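Photosystem II extrinsic protein V (Arthrospira maxima, PDB 1F1C) serves as a heme c-binding extrinsic lumenal subunit of photosystem II, where it probably stabilizes the oxygen-evolving complex and protects it against heat-induced inactivation. Local coordinates at residues Y73-P77 with H90-K94. Sequence-based numbering, arbitrary orientation.
Sequences YIKNP and HPSLK. With HEC (heme c), chain C.
In this bis-histidine c-type cytochrome, the distal heme ligand H90 lies on a loop, extended over H90-S92 and turning at L93 and K94, packed against the C-terminal end of helix 67-75. N76 leaves helical geometry (phi/psi -146°/73°), and the CA-to-CB bond of P77 points toward the loop. CA atoms pair I74 with S92 (5.1 Å) and P77 with H90 (6.5 Å). H90 (chi1 t, chi2 -74°) ligates the iron trans to H39, while its ND1 donates to P91 O at 2.8 Å, consistent with a role in orienting the imidazole. Y73, chi1 t and chi2 86°, directs its ring edge at the imidazole face in a T-shaped pair, centroids 5.3 Å apart and planes at 88°. P77 CG sits 3.6 Å from H90 ND1 and 3.4 Å from P91 O. No hydrogen bond links the segments; instead I74 O receives a CA-H...O contact from S92 CA (3.2 Å), with S92 CB (chi1 p) 3.1 Å from I74 O. K94 (ptpt) brings CE 3.7 Å from K75 O. K75 NZ forms a salt bridge with E107. On the heme, H90 NE2 binds FE at 2.2 Å.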
loop_
_atom_site.group_PDB
_atom_site.type_symbol
_atom_site.label_atom_id
_atom_site.label_comp_id
_atom_site.label_asym_id
_atom_site.label_seq_id
_atom_site.Cartn_x
_atom_site.Cartn_y
_atom_site.Cartn_z
ATOM N N TYR A 73 -0.262 14.589 -5.705
ATOM C CA TYR A 73 0.207 13.304 -5.225
ATOM C C TYR A 73 -0.728 12.681 -4.195
ATOM O O TYR A 73 -1.048 11.496 -4.284
ATOM C CB TYR A 73 1.604 13.429 -4.613
ATOM C CG TYR A 73 2.186 12.077 -4.315
ATOM C CD1 TYR A 73 2.877 11.360 -5.299
ATOM C CD2 TYR A 73 1.950 11.461 -3.088
ATOM C CE1 TYR A 73 3.317 10.055 -5.061
ATOM C CE2 TYR A 73 2.373 10.159 -2.846
ATOM C CZ TYR A 73 3.057 9.462 -3.832
ATOM O OH TYR A 73 3.487 8.181 -3.580
ATOM N N ILE A 74 -1.157 13.470 -3.213
ATOM C CA ILE A 74 -2.046 12.954 -2.179
ATOM C C ILE A 74 -3.410 12.634 -2.760
ATOM O O ILE A 74 -4.054 11.668 -2.354
ATOM C CB ILE A 74 -2.207 13.946 -1.026
ATOM C CG1 ILE A 74 -0.834 14.244 -0.428
ATOM C CG2 ILE A 74 -3.143 13.363 0.029
ATOM C CD1 ILE A 74 -0.804 15.461 0.489
ATOM N N LYS A 75 -3.846 13.446 -3.713
ATOM C CA LYS A 75 -5.129 13.215 -4.361
ATOM C C LYS A 75 -5.034 12.000 -5.292
ATOM O O LYS A 75 -6.000 11.249 -5.452
ATOM C CB LYS A 75 -5.535 14.442 -5.180
ATOM C CG LYS A 75 -5.882 15.664 -4.343
ATOM C CD LYS A 75 -5.924 16.939 -5.175
ATOM C CE LYS A 75 -6.971 16.887 -6.271
ATOM N NZ LYS A 75 -8.346 16.771 -5.715
ATOM N N ASN A 76 -3.861 11.799 -5.887
ATOM C CA ASN A 76 -3.681 10.705 -6.828
ATOM C C ASN A 76 -2.275 10.112 -6.772
ATOM O O ASN A 76 -1.462 10.316 -7.676
ATOM C CB ASN A 76 -3.964 11.216 -8.239
ATOM C CG ASN A 76 -4.132 10.099 -9.238
ATOM O OD1 ASN A 76 -4.010 10.316 -10.441
ATOM N ND2 ASN A 76 -4.428 8.898 -8.751
ATOM N N PRO A 77 -1.974 9.357 -5.709
ATOM C CA PRO A 77 -0.663 8.724 -5.520
ATOM C C PRO A 77 -0.200 7.813 -6.668
ATOM O O PRO A 77 -0.974 7.009 -7.191
ATOM C CB PRO A 77 -0.844 7.950 -4.217
ATOM C CG PRO A 77 -1.831 8.779 -3.465
ATOM C CD PRO A 77 -2.837 9.139 -4.533
ATOM N N HIS A 90 -1.858 3.376 -1.149
ATOM C CA HIS A 90 -1.245 4.543 -0.516
ATOM C C HIS A 90 -2.326 5.531 -0.118
ATOM O O HIS A 90 -3.297 5.722 -0.847
ATOM C CB HIS A 90 -0.247 5.234 -1.457
ATOM C CG HIS A 90 0.480 6.391 -0.828
ATOM N ND1 HIS A 90 -0.122 7.608 -0.580
ATOM C CD2 HIS A 90 1.759 6.518 -0.400
ATOM C CE1 HIS A 90 0.758 8.431 -0.030
ATOM N NE2 HIS A 90 1.913 7.798 0.096
ATOM N N PRO A 91 -2.176 6.157 1.058
ATOM C CA PRO A 91 -3.162 7.129 1.530
ATOM C C PRO A 91 -3.515 8.160 0.460
ATOM O O PRO A 91 -2.639 8.721 -0.199
ATOM C CB PRO A 91 -2.475 7.741 2.745
ATOM C CG PRO A 91 -1.767 6.555 3.326
ATOM C CD PRO A 91 -1.143 5.924 2.085
ATOM N N SER A 92 -4.814 8.383 0.293
ATOM C CA SER A 92 -5.359 9.320 -0.686
ATOM C C SER A 92 -6.832 9.477 -0.343
ATOM O O SER A 92 -7.331 8.812 0.563
ATOM C CB SER A 92 -5.234 8.763 -2.107
ATOM O OG SER A 92 -6.094 7.646 -2.293
ATOM N N LEU A 93 -7.530 10.339 -1.074
ATOM C CA LEU A 93 -8.947 10.576 -0.823
ATOM C C LEU A 93 -9.828 9.450 -1.346
ATOM O O LEU A 93 -10.968 9.302 -0.920
ATOM C CB LEU A 93 -9.373 11.920 -1.427
ATOM C CG LEU A 93 -8.761 13.117 -0.689
ATOM C CD1 LEU A 93 -8.973 14.399 -1.469
ATOM C CD2 LEU A 93 -9.377 13.212 0.700
ATOM N N LYS A 94 -9.296 8.649 -2.259
ATOM C CA LYS A 94 -10.047 7.528 -2.807
ATOM C C LYS A 94 -9.560 6.267 -2.107
ATOM O O LYS A 94 -9.883 5.147 -2.499
ATOM C CB LYS A 94 -9.805 7.418 -4.315
ATOM C CG LYS A 94 -8.374 7.071 -4.687
ATOM C CD LYS A 94 -8.158 7.117 -6.194
ATOM C CE LYS A 94 -8.249 8.538 -6.733
ATOM N NZ LYS A 94 -7.890 8.599 -8.177
HETATM FE FE HEC C . 3.586 8.298 1.418
HETATM C CHA HEC C . 5.656 8.000 -1.259
HETATM C CHB HEC C . 3.469 11.760 0.896
HETATM C CHC HEC C . 1.338 8.703 3.944
HETATM C CHD HEC C . 4.075 5.052 2.225
HETATM N NA HEC C . 4.326 9.570 0.075
HETATM C C1A HEC C . 5.152 9.271 -0.974
HETATM C C2A HEC C . 5.532 10.482 -1.651
HETATM C C3A HEC C . 4.932 11.515 -1.061
HETATM C C4A HEC C . 4.220 10.961 0.036
HETATM C CMA HEC C . 4.819 12.951 -1.549
HETATM C CAA HEC C . 6.418 10.586 -2.847
HETATM C CBA HEC C . 7.831 10.643 -2.327
HETATM C CGA HEC C . 8.812 10.958 -3.420
HETATM O O1A HEC C . 8.383 11.055 -4.586
HETATM O O2A HEC C . 10.008 11.106 -3.116
HETATM N NB HEC C . 2.606 9.854 2.218
HETATM C C1B HEC C . 2.698 11.230 1.901
HETATM C C2B HEC C . 1.775 12.012 2.655
HETATM C C3B HEC C . 1.080 11.140 3.413
HETATM C C4B HEC C . 1.636 9.823 3.196
HETATM C CMB HEC C . 1.602 13.522 2.645
HETATM C CAB HEC C . -0.004 11.469 4.226
HETATM C CBB HEC C . -1.200 11.985 3.692
HETATM N NC HEC C . 2.899 7.142 2.798
HETATM C C1C HEC C . 1.985 7.467 3.786
HETATM C C2C HEC C . 1.723 6.354 4.635
HETATM C C3C HEC C . 2.429 5.297 4.139
HETATM C C4C HEC C . 3.204 5.818 3.010
HETATM C CMC HEC C . 0.875 6.358 5.905
HETATM C CAC HEC C . 2.493 4.009 4.732
HETATM C CBC HEC C . 1.325 3.208 4.912
HETATM N ND HEC C . 4.592 6.820 0.613
HETATM C C1D HEC C . 4.655 5.514 1.045
HETATM C C2D HEC C . 5.465 4.720 0.187
HETATM C C3D HEC C . 5.903 5.545 -0.785
HETATM C C4D HEC C . 5.388 6.859 -0.507
HETATM C CMD HEC C . 5.936 3.271 0.450
HETATM C CAD HEC C . 6.724 5.156 -2.019
HETATM C CBD HEC C . 5.843 4.710 -3.186
HETATM C CGD HEC C . 6.644 4.397 -4.447
HETATM O O1D HEC C . 7.224 5.319 -5.048
HETATM O O2D HEC C . 6.698 3.214 -4.839
#